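Local coordinates for protein putative phosphomannomutase (Thermus thermophilus, PDB 1TUO) that probably isomerises phosphosugars by shifting a phosphate group between positions of the sugar, as a magnesium-dependent member of the phosphohexose mutase family, at residues 51-56 and 63-68; 30-35 and 116-121; 80-83 and 89-92. All coordinates share one frame; numbering follows the deposited sequence.

Contact 1 (51-56 and 63-68); sequences VVVGHD and AFARAL
V53 holds CG1 anti to its backbone N (chi1 178°) and H55 places its imidazole between the backbone N and the carbonyl carbon (chi1 65°), and these two settings shape the strand surface that A65 meets. The A65 methyl is the main point of contact on the helix: its CB lies 3.8 Å from H55 CB and 3.9 Å from H55 CD2, approaching the ring obliquely, and 4.0 Å from V53 CG1. That same V53 branch extends to L68 one turn further along, where CG1 stands 4.2 Å from L68 CD2. The axes of 51-55 and 63-68 run nearly antiparallel, at 166° and 7.9 Å; they belong to strand 50-55 and helix 61-75, the first two elements of a beta-alpha-beta unit that strand 78-82 completes. The small alanine lets the backbones come near at H55. On the far side of the imidazole, ND1 donates 2.9 Å to the carbonyl oxygen of D56, a fairly straight bond on a lone pair in the carbonyl plane, which fixes the rotation of the ring. With an alanine in place of H55, that oxygen would probably lose its donor and A65 its ring neighbour. The D56 carboxylate is itself held by T107 and by the backbone N of R58.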
loop_
_atom_site.group_PDB
_atom_site.type_symbol
_atom_site.label_atom_id
_atom_site.label_comp_id
_atom_site.label_asym_id
_atom_site.label_seq_id
_atom_site.Cartn_x
_atom_site.Cartn_y
_atom_site.Cartn_z
ATOM N N VAL A 51 -20.884 -8.816 5.057
ATOM C CA VAL A 51 -19.619 -8.864 4.328
ATOM C C VAL A 51 -19.658 -7.733 3.324
ATOM O O VAL A 51 -20.667 -7.543 2.649
ATOM C CB VAL A 51 -19.438 -10.179 3.536
ATOM C CG1 VAL A 51 -18.099 -10.150 2.786
ATOM C CG2 VAL A 51 -19.487 -11.371 4.477
ATOM N N VAL A 52 -18.564 -6.985 3.237
ATOM C CA VAL A 52 -18.476 -5.888 2.284
ATOM C C VAL A 52 -17.551 -6.329 1.163
ATOM O O VAL A 52 -16.477 -6.870 1.420
ATOM C CB VAL A 52 -17.919 -4.615 2.946
ATOM C CG1 VAL A 52 -17.972 -3.457 1.967
ATOM C CG2 VAL A 52 -18.743 -4.278 4.191
ATOM N N VAL A 53 -17.987 -6.128 -0.076
ATOM C CA VAL A 53 -17.192 -6.512 -1.243
ATOM C C VAL A 53 -16.866 -5.269 -2.064
ATOM O O VAL A 53 -17.693 -4.371 -2.198
ATOM C CB VAL A 53 -17.972 -7.501 -2.146
ATOM C CG1 VAL A 53 -17.139 -7.852 -3.389
ATOM C CG2 VAL A 53 -18.297 -8.768 -1.366
ATOM N N GLY A 54 -15.656 -5.219 -2.607
ATOM C CA GLY A 54 -15.271 -4.086 -3.426
ATOM C C GLY A 54 -14.420 -4.566 -4.585
ATOM O O GLY A 54 -14.001 -5.724 -4.609
ATOM N N HIS A 55 -14.170 -3.685 -5.552
ATOM C CA HIS A 55 -13.336 -4.050 -6.701
ATOM C C HIS A 55 -12.591 -2.825 -7.216
ATOM O O HIS A 55 -12.989 -1.702 -6.927
ATOM C CB HIS A 55 -14.208 -4.622 -7.816
ATOM C CG HIS A 55 -15.174 -3.636 -8.395
ATOM N ND1 HIS A 55 -14.834 -2.766 -9.410
ATOM C CD2 HIS A 55 -16.475 -3.394 -8.110
ATOM C CE1 HIS A 55 -15.886 -2.032 -9.726
ATOM N NE2 HIS A 55 -16.895 -2.394 -8.953
ATOM N N ASP A 56 -11.508 -3.039 -7.965
ATOM C CA ASP A 56 -10.759 -1.916 -8.517
ATOM C C ASP A 56 -11.129 -1.718 -9.988
ATOM O O ASP A 56 -12.238 -2.069 -10.384
ATOM C CB ASP A 56 -9.246 -2.100 -8.323
ATOM C CG ASP A 56 -8.692 -3.334 -9.005
ATOM O OD1 ASP A 56 -7.524 -3.670 -8.707
ATOM O OD2 ASP A 56 -9.393 -3.958 -9.831
ATOM N N ALA A 63 -17.412 -7.449 -12.548
ATOM C CA ALA A 63 -18.203 -8.663 -12.741
ATOM C C ALA A 63 -17.859 -9.736 -11.705
ATOM O O ALA A 63 -18.747 -10.432 -11.200
ATOM C CB ALA A 63 -17.994 -9.209 -14.155
ATOM N N PHE A 64 -16.573 -9.875 -11.391
ATOM C CA PHE A 64 -16.148 -10.859 -10.398
ATOM C C PHE A 64 -16.703 -10.475 -9.030
ATOM O O PHE A 64 -17.118 -11.336 -8.254
ATOM C CB PHE A 64 -14.619 -10.938 -10.334
ATOM C CG PHE A 64 -13.990 -11.707 -11.479
ATOM C CD1 PHE A 64 -13.098 -11.090 -12.343
ATOM C CD2 PHE A 64 -14.262 -13.059 -11.657
ATOM C CE1 PHE A 64 -12.477 -11.813 -13.372
ATOM C CE2 PHE A 64 -13.649 -13.784 -12.679
ATOM C CZ PHE A 64 -12.755 -13.158 -13.534
ATOM N N ALA A 65 -16.707 -9.178 -8.735
ATOM C CA ALA A 65 -17.218 -8.701 -7.452
ATOM C C ALA A 65 -18.722 -8.949 -7.319
ATOM O O ALA A 65 -19.210 -9.305 -6.244
ATOM C CB ALA A 65 -16.915 -7.210 -7.286
ATOM N N ARG A 66 -19.462 -8.749 -8.401
ATOM C CA ARG A 66 -20.900 -8.977 -8.368
ATOM C C ARG A 66 -21.164 -10.468 -8.161
ATOM O O ARG A 66 -22.067 -10.852 -7.418
ATOM C CB ARG A 66 -21.550 -8.504 -9.676
ATOM C CG ARG A 66 -21.561 -6.988 -9.863
ATOM C CD ARG A 66 -22.519 -6.573 -10.980
ATOM N NE ARG A 66 -22.128 -7.109 -12.280
ATOM C CZ ARG A 66 -21.244 -6.541 -13.095
ATOM N NH1 ARG A 66 -20.650 -5.406 -12.752
ATOM N NH2 ARG A 66 -20.952 -7.109 -14.258
ATOM N N ALA A 67 -20.355 -11.302 -8.809
ATOM C CA ALA A 67 -20.502 -12.753 -8.703
ATOM C C ALA A 67 -20.220 -13.213 -7.275
ATOM O O ALA A 67 -20.948 -14.039 -6.719
ATOM C CB ALA A 67 -19.550 -13.446 -9.674
ATOM N N LEU A 68 -19.159 -12.677 -6.683
ATOM C CA LEU A 68 -18.805 -13.041 -5.313
ATOM C C LEU A 68 -19.891 -12.577 -4.340
ATOM O O LEU A 68 -20.270 -13.311 -3.420
ATOM C CB LEU A 68 -17.453 -12.418 -4.930
ATOM C CG LEU A 68 -17.016 -12.550 -3.467
ATOM C CD1 LEU A 68 -16.903 -14.020 -3.083
ATOM C CD2 LEU A 68 -15.678 -11.831 -3.266
#

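Contact 2 (30-35 and 116-121); sequences ATLHRL and LGVKFK
L35 and V118 meet tip to tip in the tight part of this contact, with L35 CD2 seated 3.6 Å from V118 CG2 and equally near V118 CB. The leucine reaches there because its CG lies anti to the backbone N (chi1 -179°), which carries both methyls out from the helix toward the strand. CD1, its other methyl, and CG both lie 3.9 Å from F120 CZ, CG lying in the ring plane at the edge. One face of the same ring is covered by V118 CG1, 3.6 Å above the plane and offset toward the rim, so V118 from its own strand and L35 from the helix meet the ring at a face and at the edge. Helix 29-45 here packs against strand 115-122 of the mixed sheet in the N-terminal alpha/beta/alpha domain, the two local axes only 10° from parallel and 10.5 Å apart. The looser side lies at L32, which crosses V118 at about a right angle and touches it through CD2 alone, 4.1 Å from V118 CG2. L32 instead shares its surface with A67 and L68 of helix 61-75, while beyond F120 the ring of Y39 lies inclined to it.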
loop_
_atom_site.group_PDB
_atom_site.type_symbol
_atom_site.label_atom_id
_atom_site.label_comp_id
_atom_site.label_asym_id
_atom_site.label_seq_id
_atom_site.Cartn_x
_atom_site.Cartn_y
_atom_site.Cartn_z
ATOM N N ALA A 30 -15.042 -19.747 -12.414
ATOM C CA ALA A 30 -15.134 -21.050 -11.759
ATOM C C ALA A 30 -14.301 -21.040 -10.476
ATOM O O ALA A 30 -14.751 -21.526 -9.432
ATOM C CB ALA A 30 -14.636 -22.142 -12.694
ATOM N N THR A 31 -13.089 -20.492 -10.553
ATOM C CA THR A 31 -12.244 -20.444 -9.363
ATOM C C THR A 31 -12.774 -19.452 -8.324
ATOM O O THR A 31 -12.646 -19.633 -7.118
ATOM C CB THR A 31 -10.843 -20.022 -9.800
ATOM O OG1 THR A 31 -10.192 -21.134 -10.422
ATOM C CG2 THR A 31 -10.028 -19.578 -8.582
ATOM N N LEU A 32 -13.339 -18.344 -8.842
ATOM C CA LEU A 32 -13.943 -17.344 -7.968
ATOM C C LEU A 32 -15.080 -17.944 -7.125
ATOM O O LEU A 32 -15.225 -17.671 -5.944
ATOM C CB LEU A 32 -14.475 -16.213 -8.854
ATOM C CG LEU A 32 -14.998 -15.011 -8.066
ATOM C CD1 LEU A 32 -16.440 -15.207 -7.585
ATOM C CD2 LEU A 32 -14.168 -14.692 -6.821
ATOM N N HIS A 33 -15.930 -18.762 -7.783
ATOM C CA HIS A 33 -17.040 -19.377 -7.058
ATOM C C HIS A 33 -16.559 -20.425 -6.046
ATOM O O HIS A 33 -17.148 -20.635 -4.993
ATOM C CB HIS A 33 -17.978 -20.029 -8.079
ATOM C CG HIS A 33 -18.942 -18.998 -8.613
ATOM N ND1 HIS A 33 -19.848 -18.362 -7.837
ATOM C CD2 HIS A 33 -19.041 -18.487 -9.918
ATOM C CE1 HIS A 33 -20.476 -17.489 -8.646
ATOM N NE2 HIS A 33 -20.016 -17.541 -9.898
ATOM N N ARG A 34 -15.444 -21.097 -6.320
ATOM C CA ARG A 34 -14.908 -22.060 -5.371
ATOM C C ARG A 34 -14.393 -21.276 -4.163
ATOM O O ARG A 34 -14.578 -21.682 -3.011
ATOM C CB ARG A 34 -13.766 -22.859 -6.002
ATOM C CG ARG A 34 -14.216 -23.824 -7.085
ATOM C CD ARG A 34 -13.021 -24.443 -7.804
ATOM N NE ARG A 34 -12.173 -25.235 -6.919
ATOM C CZ ARG A 34 -10.958 -25.668 -7.240
ATOM N NH1 ARG A 34 -10.445 -25.379 -8.432
ATOM N NH2 ARG A 34 -10.256 -26.390 -6.372
ATOM N N LEU A 35 -13.761 -20.137 -4.429
ATOM C CA LEU A 35 -13.237 -19.313 -3.343
ATOM C C LEU A 35 -14.396 -18.731 -2.530
ATOM O O LEU A 35 -14.319 -18.654 -1.299
ATOM C CB LEU A 35 -12.366 -18.181 -3.893
ATOM C CG LEU A 35 -11.729 -17.248 -2.856
ATOM C CD1 LEU A 35 -10.923 -18.060 -1.845
ATOM C CD2 LEU A 35 -10.835 -16.242 -3.561
ATOM N N LEU A 116 -5.466 -10.543 -11.383
ATOM C CA LEU A 116 -6.579 -10.160 -10.532
ATOM C C LEU A 116 -6.466 -11.092 -9.329
ATOM O O LEU A 116 -5.707 -12.065 -9.350
ATOM C CB LEU A 116 -7.919 -10.321 -11.261
ATOM C CG LEU A 116 -9.145 -9.560 -10.719
ATOM C CD1 LEU A 116 -8.739 -8.290 -9.977
ATOM C CD2 LEU A 116 -10.075 -9.220 -11.878
ATOM N N GLY A 117 -7.183 -10.781 -8.263
ATOM C CA GLY A 117 -7.101 -11.630 -7.097
ATOM C C GLY A 117 -8.145 -11.193 -6.112
ATOM O O GLY A 117 -8.895 -10.254 -6.371
ATOM N N VAL A 118 -8.210 -11.900 -4.994
ATOM C CA VAL A 118 -9.154 -11.556 -3.951
ATOM C C VAL A 118 -8.347 -11.372 -2.676
ATOM O O VAL A 118 -7.565 -12.242 -2.291
ATOM C CB VAL A 118 -10.211 -12.658 -3.740
ATOM C CG1 VAL A 118 -11.223 -12.198 -2.689
ATOM C CG2 VAL A 118 -10.926 -12.964 -5.057
ATOM N N LYS A 119 -8.506 -10.216 -2.048
ATOM C CA LYS A 119 -7.806 -9.917 -0.805
ATOM C C LYS A 119 -8.855 -9.747 0.292
ATOM O O LYS A 119 -9.736 -8.888 0.196
ATOM C CB LYS A 119 -6.974 -8.646 -0.958
ATOM C CG LYS A 119 -5.754 -8.826 -1.861
ATOM C CD LYS A 119 -4.791 -7.660 -1.716
ATOM C CE LYS A 119 -3.477 -7.928 -2.420
ATOM N NZ LYS A 119 -2.533 -6.790 -2.246
ATOM N N PHE A 120 -8.736 -10.564 1.332
ATOM C CA PHE A 120 -9.684 -10.568 2.445
ATOM C C PHE A 120 -9.268 -9.670 3.603
ATOM O O PHE A 120 -8.085 -9.546 3.922
ATOM C CB PHE A 120 -9.865 -12.002 2.959
ATOM C CG PHE A 120 -10.453 -12.939 1.939
ATOM C CD1 PHE A 120 -11.780 -12.812 1.547
ATOM C CD2 PHE A 120 -9.673 -13.938 1.363
ATOM C CE1 PHE A 120 -12.336 -13.667 0.591
ATOM C CE2 PHE A 120 -10.226 -14.804 0.398
ATOM C CZ PHE A 120 -11.557 -14.664 0.017
ATOM N N LYS A 121 -10.268 -9.061 4.230
ATOM C CA LYS A 121 -10.056 -8.159 5.358
ATOM C C LYS A 121 -10.872 -8.693 6.529
ATOM O O LYS A 121 -11.955 -9.236 6.321
ATOM C CB LYS A 121 -10.576 -6.758 5.022
ATOM C CG LYS A 121 -10.150 -6.215 3.658
ATOM C CD LYS A 121 -8.636 -6.160 3.530
ATOM C CE LYS A 121 -8.219 -5.540 2.199
ATOM N NZ LYS A 121 -6.742 -5.488 2.079
#

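Contact 3 (80-83 and 89-92); sequences VLLK and PLLS
L82 CD1 is the atom on which the whole contact turns. It rests 3.8 Å from L91 CA and equally near L91 CD2, with L91 CB at 4.2 Å, so the methyl sits against the base and one branch of the leucine. A second, slacker neighbour is L90, whose CG lies 4.4 Å from L82 CD1. The two leading side chains, L82 and L91, cross at about a right angle. L82 reaches the helix because its CG is anti to the carbonyl carbon (chi1 -61°) and the chain then runs on extended to CD1 (chi2 -179°), which puts that methyl at the far end of the side chain, against the helix.

In the next shell V52, on the neighbouring strand, touches both L82 and L91 and backs the pair from the sheet. The backbone of L82 is fixed by its hydrogen bond to V53, and V80 bonds to V51 and V53, which sets the strand in place. L81 turns the other way, onto A65, R66 and S69 of helix 61-75. At the helix, the hydroxyl of S92 is hydrogen-bonded to E345, and K121 packs on L91.

Strand 78-82 leads through helix 88-97 to strand 102-106, passing over strand 50-55, which lies between the two parallel strands. This is a beta-alpha-beta crossover in the mixed-sheet alpha/beta/alpha fold of domain I of the phosphohexose mutases.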
loop_
_atom_site.group_PDB
_atom_site.type_symbol
_atom_site.label_atom_id
_atom_site.label_comp_id
_atom_site.label_asym_id
_atom_site.label_seq_id
_atom_site.Cartn_x
_atom_site.Cartn_y
_atom_site.Cartn_z
ATOM N N VAL A 80 -22.929 -6.282 1.110
ATOM C CA VAL A 80 -22.949 -4.916 0.612
ATOM C C VAL A 80 -21.816 -4.813 -0.397
ATOM O O VAL A 80 -20.660 -5.067 -0.067
ATOM C CB VAL A 80 -22.697 -3.872 1.724
ATOM C CG1 VAL A 80 -22.391 -2.513 1.098
ATOM C CG2 VAL A 80 -23.922 -3.763 2.627
ATOM N N LEU A 81 -22.155 -4.471 -1.635
ATOM C CA LEU A 81 -21.151 -4.307 -2.676
ATOM C C LEU A 81 -20.960 -2.803 -2.821
ATOM O O LEU A 81 -21.931 -2.067 -2.965
ATOM C CB LEU A 81 -21.642 -4.893 -4.006
ATOM C CG LEU A 81 -20.754 -4.603 -5.226
ATOM C CD1 LEU A 81 -19.419 -5.321 -5.079
ATOM C CD2 LEU A 81 -21.463 -5.057 -6.509
ATOM N N LEU A 82 -19.715 -2.345 -2.766
ATOM C CA LEU A 82 -19.459 -0.924 -2.900
ATOM C C LEU A 82 -19.607 -0.511 -4.353
ATOM O O LEU A 82 -19.149 -1.205 -5.263
ATOM C CB LEU A 82 -18.063 -0.578 -2.381
ATOM C CG LEU A 82 -17.865 -0.897 -0.899
ATOM C CD1 LEU A 82 -16.465 -0.489 -0.468
ATOM C CD2 LEU A 82 -18.912 -0.150 -0.073
ATOM N N LYS A 83 -20.261 0.627 -4.552
ATOM C CA LYS A 83 -20.525 1.170 -5.878
ATOM C C LYS A 83 -19.304 1.682 -6.632
ATOM O O LYS A 83 -18.573 2.555 -6.149
ATOM C CB LYS A 83 -21.554 2.302 -5.775
ATOM C CG LYS A 83 -21.940 2.906 -7.122
ATOM C CD LYS A 83 -22.907 4.068 -6.951
ATOM C CE LYS A 83 -23.295 4.663 -8.298
ATOM N NZ LYS A 83 -22.107 5.170 -9.045
ATOM N N PRO A 89 -8.281 0.952 0.676
ATOM C CA PRO A 89 -8.593 1.536 1.987
ATOM C C PRO A 89 -10.066 1.887 2.200
ATOM O O PRO A 89 -10.545 1.850 3.331
ATOM C CB PRO A 89 -7.667 2.755 2.063
ATOM C CG PRO A 89 -7.349 3.062 0.611
ATOM C CD PRO A 89 -7.183 1.688 0.030
ATOM N N LEU A 90 -10.789 2.229 1.133
ATOM C CA LEU A 90 -12.212 2.537 1.287
ATOM C C LEU A 90 -12.955 1.241 1.641
ATOM O O LEU A 90 -13.863 1.231 2.478
ATOM C CB LEU A 90 -12.798 3.132 -0.000
ATOM C CG LEU A 90 -14.331 3.288 -0.038
ATOM C CD1 LEU A 90 -14.788 4.108 1.162
ATOM C CD2 LEU A 90 -14.761 3.961 -1.342
ATOM N N LEU A 91 -12.575 0.140 1.001
ATOM C CA LEU A 91 -13.222 -1.131 1.303
ATOM C C LEU A 91 -12.922 -1.517 2.751
ATOM O O LEU A 91 -13.818 -1.911 3.500
ATOM C CB LEU A 91 -12.741 -2.215 0.328
ATOM C CG LEU A 91 -13.280 -3.651 0.437
ATOM C CD1 LEU A 91 -12.532 -4.403 1.526
ATOM C CD2 LEU A 91 -14.781 -3.639 0.695
ATOM N N SER A 92 -11.667 -1.378 3.163
ATOM C CA SER A 92 -11.301 -1.722 4.535
ATOM C C SER A 92 -12.036 -0.816 5.520
ATOM O O SER A 92 -12.491 -1.260 6.576
ATOM C CB SER A 92 -9.787 -1.614 4.730
ATOM O OG SER A 92 -9.112 -2.603 3.961
#

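Overall arrangement
All three contacts are buried, apolar joints of helix on strand within the first alpha/beta/alpha domain, and all draw on one mixed sheet. Contacts 1 and 2 share a face of it, where helices 29-45 and 61-75 lie side by side and L32 CD1 comes 3.8 Å from L68 N. Contact 3 takes the other face, and the adjacent strands 50-55 and 78-82 tie it to contact 1 through backbone pairing. Their chemistry varies: contact 1 uses a small alanine and adds a polar imidazole, contact 2 an aromatic ring over a wider spacing, contact 3 leucines alone. Contact 2 links elements far apart in sequence, whereas contacts 1 and 3 join near neighbours.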